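Local coordinates for DUF724 domain-containing protein 6-like (Raphanus sativus, PDB 5ZWX) that binds the H3K9me2 histone mark through an Agenet-domain cassette and, like its Arabidopsis relative, probably links that mark to DNA methylation in heterochromatin, at residues P16-I22 / W33-V39; R78-P82 / E144-W150; V93-V99 / G110-V115; G106-G110 / E138-E144. All blocks are in the same frame, centred on the assembly; numbering follows the deposited sequence.

Interaction 1 of 4, residues P16-I22 / W33-V39; sequences PGAAVEI and WYMGKVV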
loop_
_atom_site.group_PDB
_atom_site.type_symbol
_atom_site.label_atom_id
_atom_site.label_comp_id
_atom_site.label_asym_id
_atom_site.label_seq_id
_atom_site.Cartn_x
_atom_site.Cartn_y
_atom_site.Cartn_z
ATOM N N PRO A 16 -0.587 15.084 -11.037
ATOM C CA PRO A 16 0.382 14.346 -11.850
ATOM C C PRO A 16 1.763 14.388 -11.210
ATOM O O PRO A 16 2.183 15.449 -10.747
ATOM C CB PRO A 16 0.375 15.092 -13.188
ATOM C CG PRO A 16 -0.966 15.752 -13.246
ATOM C CD PRO A 16 -1.328 16.088 -11.827
ATOM N N GLY A 17 2.440 13.247 -11.158
ATOM C CA GLY A 17 3.779 13.190 -10.612
ATOM C C GLY A 17 3.804 12.774 -9.155
ATOM O O GLY A 17 4.820 12.305 -8.662
ATOM N N ALA A 18 2.681 12.944 -8.460
ATOM C CA ALA A 18 2.606 12.616 -7.039
ATOM C C ALA A 18 2.839 11.134 -6.769
ATOM O O ALA A 18 2.251 10.281 -7.424
ATOM C CB ALA A 18 1.269 13.012 -6.467
ATOM N N ALA A 19 3.648 10.851 -5.758
ATOM C CA ALA A 19 3.814 9.486 -5.271
ATOM C C ALA A 19 2.557 9.133 -4.492
ATOM O O ALA A 19 2.006 9.981 -3.796
ATOM C CB ALA A 19 5.043 9.368 -4.397
ATOM N N VAL A 20 2.103 7.888 -4.605
ATOM C CA VAL A 20 0.881 7.450 -3.934
ATOM C C VAL A 20 1.020 5.968 -3.535
ATOM O O VAL A 20 1.920 5.288 -3.999
ATOM C CB VAL A 20 -0.371 7.591 -4.849
ATOM C CG1 VAL A 20 -0.724 9.053 -5.082
ATOM C CG2 VAL A 20 -0.131 6.876 -6.183
ATOM N N GLU A 21 0.115 5.519 -2.671
ATOM C CA GLU A 21 -0.108 4.103 -2.444
ATOM C C GLU A 21 -1.449 3.754 -3.081
ATOM O O GLU A 21 -2.412 4.542 -3.060
ATOM C CB GLU A 21 -0.074 3.777 -0.952
ATOM C CG GLU A 21 1.242 4.242 -0.309
ATOM C CD GLU A 21 1.477 3.713 1.094
ATOM O OE1 GLU A 21 0.550 3.138 1.699
ATOM O OE2 GLU A 21 2.596 3.920 1.612
ATOM N N ILE A 22 -1.497 2.562 -3.660
ATOM C CA ILE A 22 -2.609 2.167 -4.516
ATOM C C ILE A 22 -3.251 0.930 -3.941
ATOM O O ILE A 22 -2.539 -0.107 -3.694
ATOM C CB ILE A 22 -2.128 1.850 -5.945
ATOM C CG1 ILE A 22 -1.302 3.021 -6.489
ATOM C CG2 ILE A 22 -3.309 1.390 -6.829
ATOM C CD1 ILE A 22 -0.397 2.695 -7.643
ATOM N N TRP A 33 -1.415 -2.475 -0.306
ATOM C CA TRP A 33 -1.074 -1.147 -0.809
ATOM C C TRP A 33 0.202 -1.314 -1.649
ATOM O O TRP A 33 1.231 -1.772 -1.133
ATOM C CB TRP A 33 -0.849 -0.174 0.352
ATOM C CG TRP A 33 -2.127 0.178 1.082
ATOM C CD1 TRP A 33 -2.584 -0.347 2.263
ATOM C CD2 TRP A 33 -3.127 1.114 0.644
ATOM N NE1 TRP A 33 -3.803 0.227 2.589
ATOM C CE2 TRP A 33 -4.154 1.121 1.611
ATOM C CE3 TRP A 33 -3.250 1.939 -0.472
ATOM C CZ2 TRP A 33 -5.291 1.948 1.495
ATOM C CZ3 TRP A 33 -4.383 2.777 -0.578
ATOM C CH2 TRP A 33 -5.383 2.758 0.392
ATOM N N TYR A 34 0.122 -0.995 -2.939
ATOM C CA TYR A 34 1.288 -1.003 -3.838
ATOM C C TYR A 34 1.760 0.411 -4.153
ATOM O O TYR A 34 0.928 1.291 -4.377
ATOM C CB TYR A 34 0.959 -1.768 -5.126
ATOM C CG TYR A 34 1.210 -3.268 -4.880
ATOM C CD1 TYR A 34 0.315 -4.020 -4.119
ATOM C CD2 TYR A 34 2.368 -3.899 -5.344
ATOM C CE1 TYR A 34 0.569 -5.410 -3.837
ATOM C CE2 TYR A 34 2.617 -5.265 -5.076
ATOM C CZ TYR A 34 1.708 -6.000 -4.329
ATOM O OH TYR A 34 1.952 -7.337 -4.033
HETATM N N MSE A 35 3.067 0.648 -4.127
HETATM C CA MSE A 35 3.585 2.005 -4.345
HETATM C C MSE A 35 3.489 2.385 -5.815
HETATM O O MSE A 35 3.655 1.537 -6.689
HETATM C CB MSE A 35 5.039 2.126 -3.869
HETATM C CG MSE A 35 5.277 1.605 -2.468
HETATM SE SE MSE A 35 4.170 2.482 -1.073
HETATM C CE MSE A 35 2.636 1.244 -1.006
ATOM N N GLY A 36 3.200 3.659 -6.101
ATOM C CA GLY A 36 3.206 4.096 -7.482
ATOM C C GLY A 36 3.231 5.606 -7.606
ATOM O O GLY A 36 3.530 6.305 -6.640
ATOM N N LYS A 37 2.944 6.105 -8.800
ATOM C CA LYS A 37 2.885 7.554 -8.992
ATOM C C LYS A 37 1.706 7.931 -9.881
ATOM O O LYS A 37 1.273 7.147 -10.719
ATOM C CB LYS A 37 4.201 8.060 -9.582
ATOM C CG LYS A 37 4.478 7.591 -11.001
ATOM C CD LYS A 37 5.490 8.508 -11.686
ATOM C CE LYS A 37 5.326 8.487 -13.203
ATOM N NZ LYS A 37 6.546 8.050 -13.936
ATOM N N VAL A 38 1.193 9.144 -9.709
ATOM C CA VAL A 38 0.094 9.591 -10.537
ATOM C C VAL A 38 0.600 9.990 -11.918
ATOM O O VAL A 38 1.546 10.772 -12.048
ATOM C CB VAL A 38 -0.628 10.788 -9.893
ATOM C CG1 VAL A 38 -1.721 11.305 -10.832
ATOM C CG2 VAL A 38 -1.195 10.386 -8.519
ATOM N N VAL A 39 -0.042 9.469 -12.954
ATOM C CA VAL A 39 0.253 9.884 -14.327
ATOM C C VAL A 39 -0.730 10.940 -14.841
ATOM O O VAL A 39 -0.338 11.879 -15.541
ATOM C CB VAL A 39 0.245 8.670 -15.278
ATOM C CG1 VAL A 39 0.474 9.110 -16.716
ATOM C CG2 VAL A 39 1.308 7.706 -14.865
#
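In an antiparallel hairpin the backbone assigns each side chain to a face and the rotamer decides where its end goes. Val-20 exchanges both backbone hydrogen bonds with Gly-36 (Val-20 N to Gly-36 O 2.9 Å, Gly-36 N to Val-20 O 3.0 Å), and Ile-22 likewise with Tyr-34. Gly-36 leaves the hollow that Ile-22, with chi1 m and chi2 t, fills: its CD1 lies 3.9 Å from Gly-36 CA, and a beta carbon there would clash. On this buried face Val-20 CG1 meets Val-38 CG2 at 3.7 Å, while Tyr-34 (chi1 m) leads its ring away from segment 16-22, OH bonding Ser-104 O. The other face carries Glu-21 and Met-35, a selenomethionine whose chi1 and chi2, both m, and chi3 near 93° bring CE to 3.4 Å from Glu-21 CG. Glu-21, with CB 3.7 Å from Trp-33 CE3, sends its carboxylate to salt bridges with Arg-78 and Arg-140. Strand 77-78 flanks the other edge of strand 19-22; strand 32-40 continues the sheet to 51-55 and, near Trp-33, to 106-116.

Interaction 2 of 4, residues R78-P82 / E144-W150; sequences RPPAP and EWVNGAW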
loop_
_atom_site.group_PDB
_atom_site.type_symbol
_atom_site.label_atom_id
_atom_site.label_comp_id
_atom_site.label_asym_id
_atom_site.label_seq_id
_atom_site.Cartn_x
_atom_site.Cartn_y
_atom_site.Cartn_z
ATOM N N ARG A 78 -4.013 6.796 -1.796
ATOM C CA ARG A 78 -3.700 7.617 -0.626
ATOM C C ARG A 78 -2.260 8.081 -0.726
ATOM O O ARG A 78 -1.532 7.603 -1.588
ATOM C CB ARG A 78 -3.960 6.858 0.663
ATOM C CG ARG A 78 -2.939 5.683 0.887
ATOM C CD ARG A 78 -3.329 4.845 2.098
ATOM N NE ARG A 78 -2.150 4.076 2.572
ATOM C CZ ARG A 78 -2.098 3.440 3.745
ATOM N NH1 ARG A 78 -3.153 3.446 4.554
ATOM N NH2 ARG A 78 -0.990 2.804 4.108
ATOM N N PRO A 79 -1.843 9.068 0.102
ATOM C CA PRO A 79 -0.462 9.487 -0.052
ATOM C C PRO A 79 0.464 8.393 0.499
ATOM O O PRO A 79 -0.049 7.528 1.199
ATOM C CB PRO A 79 -0.375 10.793 0.795
ATOM C CG PRO A 79 -1.779 11.161 1.102
ATOM C CD PRO A 79 -2.542 9.861 1.129
ATOM N N PRO A 80 1.765 8.459 0.201
ATOM C CA PRO A 80 2.742 7.592 0.876
ATOM C C PRO A 80 2.575 7.644 2.387
ATOM O O PRO A 80 2.369 8.703 2.949
ATOM C CB PRO A 80 4.087 8.195 0.478
ATOM C CG PRO A 80 3.812 8.941 -0.767
ATOM C CD PRO A 80 2.442 9.482 -0.616
ATOM N N ALA A 81 2.653 6.493 3.032
ATOM C CA ALA A 81 2.556 6.414 4.472
ATOM C C ALA A 81 3.596 7.349 5.108
ATOM O O ALA A 81 4.679 7.556 4.555
ATOM C CB ALA A 81 2.767 4.951 4.934
ATOM N N PRO A 82 3.267 7.917 6.266
ATOM C CA PRO A 82 4.174 8.860 6.928
ATOM C C PRO A 82 5.544 8.238 7.197
ATOM O O PRO A 82 5.614 7.034 7.482
ATOM C CB PRO A 82 3.439 9.181 8.230
ATOM C CG PRO A 82 2.011 8.934 7.905
ATOM C CD PRO A 82 2.017 7.738 7.021
ATOM N N GLU A 144 -4.052 4.645 8.648
ATOM C CA GLU A 144 -5.162 4.797 7.722
ATOM C C GLU A 144 -5.238 6.245 7.319
ATOM O O GLU A 144 -4.936 7.120 8.116
ATOM C CB GLU A 144 -6.493 4.343 8.332
ATOM C CG GLU A 144 -6.653 2.825 8.475
ATOM C CD GLU A 144 -6.937 2.085 7.159
ATOM O OE1 GLU A 144 -7.282 2.699 6.128
ATOM O OE2 GLU A 144 -6.845 0.857 7.163
ATOM N N TRP A 145 -5.559 6.478 6.059
ATOM C CA TRP A 145 -5.751 7.827 5.533
ATOM C C TRP A 145 -7.236 8.116 5.551
ATOM O O TRP A 145 -7.993 7.562 4.786
ATOM C CB TRP A 145 -5.150 7.923 4.138
ATOM C CG TRP A 145 -5.433 9.151 3.411
ATOM C CD1 TRP A 145 -6.326 9.317 2.392
ATOM C CD2 TRP A 145 -4.808 10.421 3.618
ATOM N NE1 TRP A 145 -6.305 10.634 1.959
ATOM C CE2 TRP A 145 -5.363 11.319 2.685
ATOM C CE3 TRP A 145 -3.813 10.875 4.485
ATOM C CZ2 TRP A 145 -4.973 12.660 2.618
ATOM C CZ3 TRP A 145 -3.431 12.206 4.419
ATOM C CH2 TRP A 145 -4.007 13.080 3.488
ATOM N N VAL A 146 -7.664 8.966 6.475
ATOM C CA VAL A 146 -9.075 9.148 6.724
ATOM C C VAL A 146 -9.332 10.643 6.911
ATOM O O VAL A 146 -8.608 11.328 7.643
ATOM C CB VAL A 146 -9.547 8.329 7.964
ATOM C CG1 VAL A 146 -11.045 8.430 8.139
ATOM C CG2 VAL A 146 -9.135 6.851 7.831
ATOM N N ASN A 147 -10.325 11.146 6.198
ATOM C CA ASN A 147 -10.668 12.566 6.300
ATOM C C ASN A 147 -9.489 13.487 6.035
ATOM O O ASN A 147 -9.311 14.476 6.725
ATOM C CB ASN A 147 -11.235 12.863 7.679
ATOM C CG ASN A 147 -12.733 12.912 7.680
ATOM O OD1 ASN A 147 -13.331 13.992 7.653
ATOM N ND2 ASN A 147 -13.358 11.740 7.696
ATOM N N GLY A 148 -8.667 13.141 5.057
ATOM C CA GLY A 148 -7.541 13.971 4.692
ATOM C C GLY A 148 -6.428 14.000 5.706
ATOM O O GLY A 148 -5.614 14.920 5.679
ATOM N N ALA A 149 -6.362 12.999 6.589
ATOM C CA ALA A 149 -5.292 12.975 7.595
ATOM C C ALA A 149 -5.021 11.552 8.030
ATOM O O ALA A 149 -5.858 10.694 7.820
ATOM C CB ALA A 149 -5.646 13.841 8.803
ATOM N N TRP A 150 -3.874 11.303 8.655
ATOM C CA TRP A 150 -3.505 9.931 9.030
ATOM C C TRP A 150 -4.031 9.568 10.423
ATOM O O TRP A 150 -4.140 10.430 11.314
ATOM C CB TRP A 150 -1.979 9.760 8.977
ATOM C CG TRP A 150 -1.419 9.833 7.592
ATOM C CD1 TRP A 150 -0.839 10.906 6.993
ATOM C CD2 TRP A 150 -1.414 8.779 6.616
ATOM N NE1 TRP A 150 -0.455 10.591 5.709
ATOM C CE2 TRP A 150 -0.798 9.285 5.452
ATOM C CE3 TRP A 150 -1.862 7.456 6.621
ATOM C CZ2 TRP A 150 -0.626 8.518 4.297
ATOM C CZ3 TRP A 150 -1.685 6.682 5.470
ATOM C CH2 TRP A 150 -1.072 7.214 4.332
HETATM O O HOH W 1 -6.026 4.210 4.358
#
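This is a proline-tryptophan packing contact, in which the loop that follows strand 77-78 lies against the hairpin formed by strands 139-146 and 149-151. No direct hydrogen bond crosses it; rings do most of the work. Pro-82 sets CG almost squarely above the five-membered ring of Trp-150, 3.5 Å from its centroid and 5° off the normal, and Pro-79 CD takes an equivalent CH-pi position over the five-membered ring of Trp-145, also at 3.5 Å. The chi1 angles differ, t for Trp-145 and m for Trp-150, yet both indoles are directed at the prolines. The tryptophans face each other across the hairpin next to the Val-146/Ala-149 pair, and a type I' beta turn connects the strands, with Asn-147 and Gly-148 at its corners in left-handed backbone conformations, a classic two-residue hairpin connection. Pro-79 O lies at the edge of the Trp-150 indole, 3.3 Å from CZ2, which Pro-80 O also approaches to 3.3 Å. Arg-78 extends alongside, one guanidinium face 3.7 Å from Trp-150 CZ3 at NH1. A water accepts from Arg-78 NH1 (3.0 Å) and Trp-145 N (2.9 Å) and donates to Glu-144 OE1 (2.6 Å), while Arg-78 also bonds Arg-143 O and Glu-21.

Interaction 3 of 4, residues V93-V99 / G110-V115; sequences VAVGDDV and GTVTEV
The two segments run antiparallel as part of the beta hairpin of strands 98-103 and 106-116, with Asp-98 opposite Thr-111 (a non-hydrogen-bonded pair, CA-CA 4.8 Å) and Val-99 opposite Gly-110 (hydrogen-bonded, CA-CA 5.5 Å). Val-99 N to Gly-110 O is 2.9 Å and Gly-110 N to Val-99 O 2.8 Å. Before strand 98-103 the chain makes a type II turn from Ala-94 to Asp-97, Gly-96 supplying the positive phi (89°), and the pairing goes on through Gly-96 N to Val-112 O (2.8 Å) and Val-112 N to Asp-97 O (3.0 Å). Further along, Thr-113 and Glu-114 both face Ser-122 of the neighbouring strand, a classic beta bulge. Val-112 (chi1 t) points inward, its CG2 3.7 Å from Val-93 CG1 and 3.9 Å from Val-99 CG1. Val-95 (m) brings CG1 to 4.1 Å from Val-115 CG2. On the outer face Thr-111 OG1 and Asp-98 OD1, 3.3 Å apart, make at best a weak hydrogen bond. Asp-97 (m) turns back on the turn, its OD2 accepting from Ala-94 N at 2.8 Å.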
loop_
_atom_site.group_PDB
_atom_site.type_symbol
_atom_site.label_atom_id
_atom_site.label_comp_id
_atom_site.label_asym_id
_atom_site.label_seq_id
_atom_site.Cartn_x
_atom_site.Cartn_y
_atom_site.Cartn_z
ATOM N N VAL A 93 7.665 -3.815 18.222
ATOM C CA VAL A 93 6.458 -4.424 17.705
ATOM C C VAL A 93 5.950 -5.427 18.741
ATOM O O VAL A 93 6.739 -6.146 19.350
ATOM C CB VAL A 93 6.712 -5.073 16.337
ATOM C CG1 VAL A 93 5.550 -5.963 15.937
ATOM C CG2 VAL A 93 6.927 -3.979 15.288
ATOM N N ALA A 94 4.642 -5.442 18.973
ATOM C CA ALA A 94 4.044 -6.317 19.992
ATOM C C ALA A 94 2.900 -7.165 19.421
ATOM O O ALA A 94 2.311 -6.778 18.403
ATOM C CB ALA A 94 3.539 -5.490 21.166
ATOM N N VAL A 95 2.557 -8.287 20.078
ATOM C CA VAL A 95 1.379 -9.056 19.625
ATOM C C VAL A 95 0.140 -8.154 19.671
ATOM O O VAL A 95 0.054 -7.249 20.500
ATOM C CB VAL A 95 1.132 -10.367 20.455
ATOM C CG1 VAL A 95 2.333 -11.293 20.363
ATOM C CG2 VAL A 95 0.825 -10.069 21.901
ATOM N N GLY A 96 -0.785 -8.346 18.732
ATOM C CA GLY A 96 -1.932 -7.463 18.655
ATOM C C GLY A 96 -1.724 -6.246 17.775
ATOM O O GLY A 96 -2.693 -5.578 17.406
ATOM N N ASP A 97 -0.476 -5.928 17.430
ATOM C CA ASP A 97 -0.239 -4.721 16.635
ATOM C C ASP A 97 -0.760 -4.911 15.211
ATOM O O ASP A 97 -0.611 -5.982 14.633
ATOM C CB ASP A 97 1.253 -4.350 16.587
ATOM C CG ASP A 97 1.741 -3.601 17.841
ATOM O OD1 ASP A 97 0.919 -3.169 18.687
ATOM O OD2 ASP A 97 2.975 -3.424 17.963
ATOM N N ASP A 98 -1.366 -3.872 14.643
ATOM C CA ASP A 98 -1.737 -3.878 13.231
ATOM C C ASP A 98 -0.546 -3.409 12.423
ATOM O O ASP A 98 -0.020 -2.329 12.673
ATOM C CB ASP A 98 -2.943 -2.972 12.965
ATOM C CG ASP A 98 -4.246 -3.621 13.380
ATOM O OD1 ASP A 98 -4.251 -4.857 13.598
ATOM O OD2 ASP A 98 -5.256 -2.905 13.499
ATOM N N VAL A 99 -0.098 -4.247 11.494
ATOM C CA VAL A 99 1.100 -3.952 10.718
ATOM C C VAL A 99 0.819 -4.160 9.239
ATOM O O VAL A 99 -0.177 -4.784 8.877
ATOM C CB VAL A 99 2.302 -4.846 11.134
ATOM C CG1 VAL A 99 2.739 -4.507 12.588
ATOM C CG2 VAL A 99 1.953 -6.340 10.985
ATOM N N GLY A 110 -1.799 -6.983 8.140
ATOM C CA GLY A 110 -2.085 -8.119 9.001
ATOM C C GLY A 110 -1.933 -7.764 10.472
ATOM O O GLY A 110 -1.735 -6.591 10.825
ATOM N N THR A 111 -2.028 -8.779 11.332
ATOM C CA THR A 111 -1.954 -8.600 12.785
ATOM C C THR A 111 -0.876 -9.482 13.381
ATOM O O THR A 111 -0.839 -10.674 13.083
ATOM C CB THR A 111 -3.294 -8.963 13.466
ATOM O OG1 THR A 111 -4.322 -8.076 13.011
ATOM C CG2 THR A 111 -3.162 -8.853 14.974
ATOM N N VAL A 112 -0.032 -8.935 14.240
ATOM C CA VAL A 112 1.031 -9.735 14.871
ATOM C C VAL A 112 0.403 -10.666 15.891
ATOM O O VAL A 112 -0.322 -10.226 16.770
ATOM C CB VAL A 112 2.094 -8.829 15.534
ATOM C CG1 VAL A 112 3.215 -9.661 16.283
ATOM C CG2 VAL A 112 2.696 -7.894 14.500
ATOM N N THR A 113 0.657 -11.977 15.763
ATOM C CA THR A 113 0.079 -12.935 16.692
ATOM C C THR A 113 1.116 -13.536 17.605
ATOM O O THR A 113 0.780 -14.126 18.639
ATOM C CB THR A 113 -0.605 -14.101 15.945
ATOM O OG1 THR A 113 0.385 -14.741 15.145
ATOM C CG2 THR A 113 -1.686 -13.566 15.038
ATOM N N GLU A 114 2.379 -13.426 17.210
ATOM C CA GLU A 114 3.454 -13.951 18.051
ATOM C C GLU A 114 4.740 -13.175 17.811
ATOM O O GLU A 114 5.052 -12.852 16.672
ATOM C CB GLU A 114 3.669 -15.463 17.761
ATOM C CG GLU A 114 4.668 -16.080 18.747
ATOM C CD GLU A 114 4.818 -17.574 18.549
ATOM O OE1 GLU A 114 4.148 -18.126 17.654
ATOM O OE2 GLU A 114 5.633 -18.166 19.278
ATOM N N VAL A 115 5.467 -12.844 18.878
ATOM C CA VAL A 115 6.787 -12.255 18.745
ATOM C C VAL A 115 7.810 -13.284 19.184
ATOM O O VAL A 115 7.655 -13.906 20.235
ATOM C CB VAL A 115 6.906 -10.956 19.573
ATOM C CG1 VAL A 115 8.329 -10.439 19.594
ATOM C CG2 VAL A 115 5.977 -9.922 18.969
#

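Interaction 4 of 4, residues G106-G110 / E138-E144; sequences GWWEG and ELRFHRE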
loop_
_atom_site.group_PDB
_atom_site.type_symbol
_atom_site.label_atom_id
_atom_site.label_comp_id
_atom_site.label_asym_id
_atom_site.label_seq_id
_atom_site.Cartn_x
_atom_site.Cartn_y
_atom_site.Cartn_z
ATOM N N GLY A 106 4.704 -5.524 -2.445
ATOM C CA GLY A 106 3.781 -4.504 -1.912
ATOM C C GLY A 106 3.585 -4.698 -0.414
ATOM O O GLY A 106 4.182 -5.617 0.197
ATOM N N TRP A 107 2.779 -3.831 0.189
ATOM C CA TRP A 107 2.489 -3.887 1.620
ATOM C C TRP A 107 1.133 -4.521 1.902
ATOM O O TRP A 107 0.116 -4.083 1.372
ATOM C CB TRP A 107 2.527 -2.467 2.229
ATOM C CG TRP A 107 3.913 -1.867 2.228
ATOM C CD1 TRP A 107 4.436 -1.000 1.311
ATOM C CD2 TRP A 107 4.943 -2.084 3.204
ATOM N NE1 TRP A 107 5.719 -0.656 1.661
ATOM C CE2 TRP A 107 6.059 -1.310 2.815
ATOM C CE3 TRP A 107 5.035 -2.877 4.360
ATOM C CZ2 TRP A 107 7.255 -1.288 3.546
ATOM C CZ3 TRP A 107 6.216 -2.847 5.087
ATOM C CH2 TRP A 107 7.313 -2.064 4.674
ATOM N N TRP A 108 1.106 -5.531 2.769
ATOM C CA TRP A 108 -0.136 -6.257 3.053
ATOM C C TRP A 108 -0.473 -6.144 4.527
ATOM O O TRP A 108 0.356 -6.470 5.387
ATOM C CB TRP A 108 0.008 -7.764 2.655
ATOM C CG TRP A 108 0.287 -7.946 1.199
ATOM C CD1 TRP A 108 1.476 -7.731 0.562
ATOM C CD2 TRP A 108 -0.659 -8.354 0.172
ATOM N NE1 TRP A 108 1.327 -7.997 -0.792
ATOM C CE2 TRP A 108 0.031 -8.360 -1.051
ATOM C CE3 TRP A 108 -2.016 -8.695 0.184
ATOM C CZ2 TRP A 108 -0.594 -8.714 -2.267
ATOM C CZ3 TRP A 108 -2.635 -9.059 -1.018
ATOM C CH2 TRP A 108 -1.916 -9.059 -2.223
ATOM N N GLU A 109 -1.681 -5.694 4.830
ATOM C CA GLU A 109 -2.096 -5.506 6.221
ATOM C C GLU A 109 -2.341 -6.841 6.937
ATOM O O GLU A 109 -3.077 -7.686 6.437
ATOM C CB GLU A 109 -3.378 -4.682 6.286
ATOM C CG GLU A 109 -3.940 -4.576 7.671
ATOM C CD GLU A 109 -5.036 -3.523 7.761
ATOM O OE1 GLU A 109 -5.589 -3.153 6.698
ATOM O OE2 GLU A 109 -5.322 -3.068 8.892
ATOM N N GLY A 110 -1.799 -6.983 8.140
ATOM C CA GLY A 110 -2.085 -8.119 9.001
ATOM C C GLY A 110 -1.933 -7.764 10.472
ATOM O O GLY A 110 -1.735 -6.591 10.825
ATOM N N GLU A 138 10.849 -5.969 7.783
ATOM C CA GLU A 138 9.860 -6.214 6.727
ATOM C C GLU A 138 8.472 -5.682 7.087
ATOM O O GLU A 138 7.512 -5.848 6.314
ATOM C CB GLU A 138 9.760 -7.727 6.429
ATOM C CG GLU A 138 11.044 -8.305 5.912
ATOM C CD GLU A 138 10.916 -9.829 5.666
ATOM O OE1 GLU A 138 10.986 -10.600 6.651
ATOM O OE2 GLU A 138 10.742 -10.227 4.487
ATOM N N LEU A 139 8.355 -5.062 8.262
ATOM C CA LEU A 139 7.039 -4.609 8.726
ATOM C C LEU A 139 7.006 -3.097 8.900
ATOM O O LEU A 139 8.040 -2.483 9.158
ATOM C CB LEU A 139 6.673 -5.247 10.056
ATOM C CG LEU A 139 6.750 -6.777 10.145
ATOM C CD1 LEU A 139 6.409 -7.110 11.565
ATOM C CD2 LEU A 139 5.738 -7.392 9.181
ATOM N N ARG A 140 5.814 -2.517 8.763
ATOM C CA ARG A 140 5.599 -1.133 9.198
ATOM C C ARG A 140 4.312 -1.057 10.039
ATOM O O ARG A 140 3.409 -1.833 9.861
ATOM C CB ARG A 140 5.522 -0.198 7.983
ATOM C CG ARG A 140 4.302 -0.435 7.096
ATOM C CD ARG A 140 4.297 0.491 5.819
ATOM N NE ARG A 140 3.056 0.359 5.032
ATOM C CZ ARG A 140 2.759 1.089 3.948
ATOM N NH1 ARG A 140 3.627 1.990 3.473
ATOM N NH2 ARG A 140 1.590 0.910 3.322
ATOM N N PHE A 141 4.202 -0.094 10.941
ATOM C CA PHE A 141 2.966 0.027 11.696
ATOM C C PHE A 141 1.923 0.510 10.732
ATOM O O PHE A 141 2.217 1.357 9.892
ATOM C CB PHE A 141 3.137 0.972 12.901
ATOM C CG PHE A 141 3.961 0.369 13.981
ATOM C CD1 PHE A 141 3.427 -0.616 14.788
ATOM C CD2 PHE A 141 5.280 0.755 14.176
ATOM C CE1 PHE A 141 4.193 -1.205 15.794
ATOM C CE2 PHE A 141 6.041 0.192 15.179
ATOM C CZ PHE A 141 5.499 -0.797 15.988
ATOM N N HIS A 142 0.737 -0.086 10.808
ATOM C CA HIS A 142 -0.345 0.242 9.890
ATOM C C HIS A 142 -0.931 1.612 10.220
ATOM O O HIS A 142 -1.081 1.940 11.390
ATOM C CB HIS A 142 -1.457 -0.799 9.964
ATOM C CG HIS A 142 -2.543 -0.571 8.969
ATOM N ND1 HIS A 142 -2.417 -0.910 7.635
ATOM C CD2 HIS A 142 -3.747 0.044 9.081
ATOM C CE1 HIS A 142 -3.509 -0.563 6.986
ATOM N NE2 HIS A 142 -4.336 0.028 7.841
ATOM N N ARG A 143 -1.249 2.381 9.191
ATOM C CA ARG A 143 -1.930 3.672 9.363
ATOM C C ARG A 143 -3.058 3.786 8.362
ATOM O O ARG A 143 -3.026 3.114 7.319
ATOM C CB ARG A 143 -0.959 4.843 9.184
ATOM C CG ARG A 143 0.166 4.904 10.202
ATOM C CD ARG A 143 0.355 6.345 10.722
ATOM N NE ARG A 143 1.730 6.557 11.165
ATOM C CZ ARG A 143 2.203 7.690 11.667
ATOM N NH1 ARG A 143 1.415 8.751 11.803
ATOM N NH2 ARG A 143 3.476 7.758 12.031
ATOM N N GLU A 144 -4.052 4.645 8.648
ATOM C CA GLU A 144 -5.162 4.797 7.722
ATOM C C GLU A 144 -5.238 6.245 7.319
ATOM O O GLU A 144 -4.936 7.120 8.116
ATOM C CB GLU A 144 -6.493 4.343 8.332
ATOM C CG GLU A 144 -6.653 2.825 8.475
ATOM C CD GLU A 144 -6.937 2.085 7.159
ATOM O OE1 GLU A 144 -7.282 2.699 6.128
ATOM O OE2 GLU A 144 -6.845 0.857 7.163
#
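Side chains of strands that are not themselves paired can still meet above the strand between them. Strands 106-116 and 139-146 illustrate it: both pair with strand 98-103, and the closest alpha carbons here, those of Glu-109 and His-142, remain 7.0 Å apart. Trp-107 comes first. In the m rotamer its indole offers a face to Arg-140, whose extended side chain lays the guanidinium flat upon it, planes 6° apart and centres 3.8 Å apart. Arg-140 CZ is 3.8 Å from the centroid of the five-membered ring, a cation-pi contact, while CD sits 3.7 Å from the centroid of the six-membered ring as a CH-pi neighbour. The charge is doubly balanced by salt bridges to Asp-100 and Glu-21. Trp-107 CZ3 also reaches Glu-138 O at 3.5 Å. Trp-108 turns its CB away from segment 138-144, and its side chain packs on a modified side chain of the bound histone peptide. Glu-109, extended in t, places CG over the His-142 ring, 4.2 Å from its centroid. Its carboxylate touches without hydrogen bonding, OE1 lying 3.3 Å from His-142 CE1. His-142 NE2 instead donates to Glu-144 OE2 at 2.7 Å, and ND1 bonds Asp-100. The flat Arg-Trp stack thus bridges two strands of a curled antiparallel sheet, consistent with the SH3-clan, Tudor-like barrels of Agenet domains.

Charge and backbone tie all four contacts into one network, interaction 3 through interaction 4. Glu-21 of interaction 1 bridges twice, its OE1 to Arg-78 NH2 of interaction 2 and its OE2 to Arg-140 NH1 of interaction 4, both at 2.9 Å, while Trp-33 N lies 2.8 Å from Trp-107 O where strands 32-40 and 106-116 adjoin. Interactions 2 and 4 share Glu-144; interactions 3 and 4 share Gly-110 and meet at Asp-98 O and His-142 N, 3.0 Å apart. Interaction 3 stays remote from interaction 1, centres about 27 Å apart. The histone peptide packs against Tyr-34 and Trp-108, consistent with a site near where interactions 1 and 4 meet, Tyr-34 OH lying 3.4 Å from Trp-108 NE1.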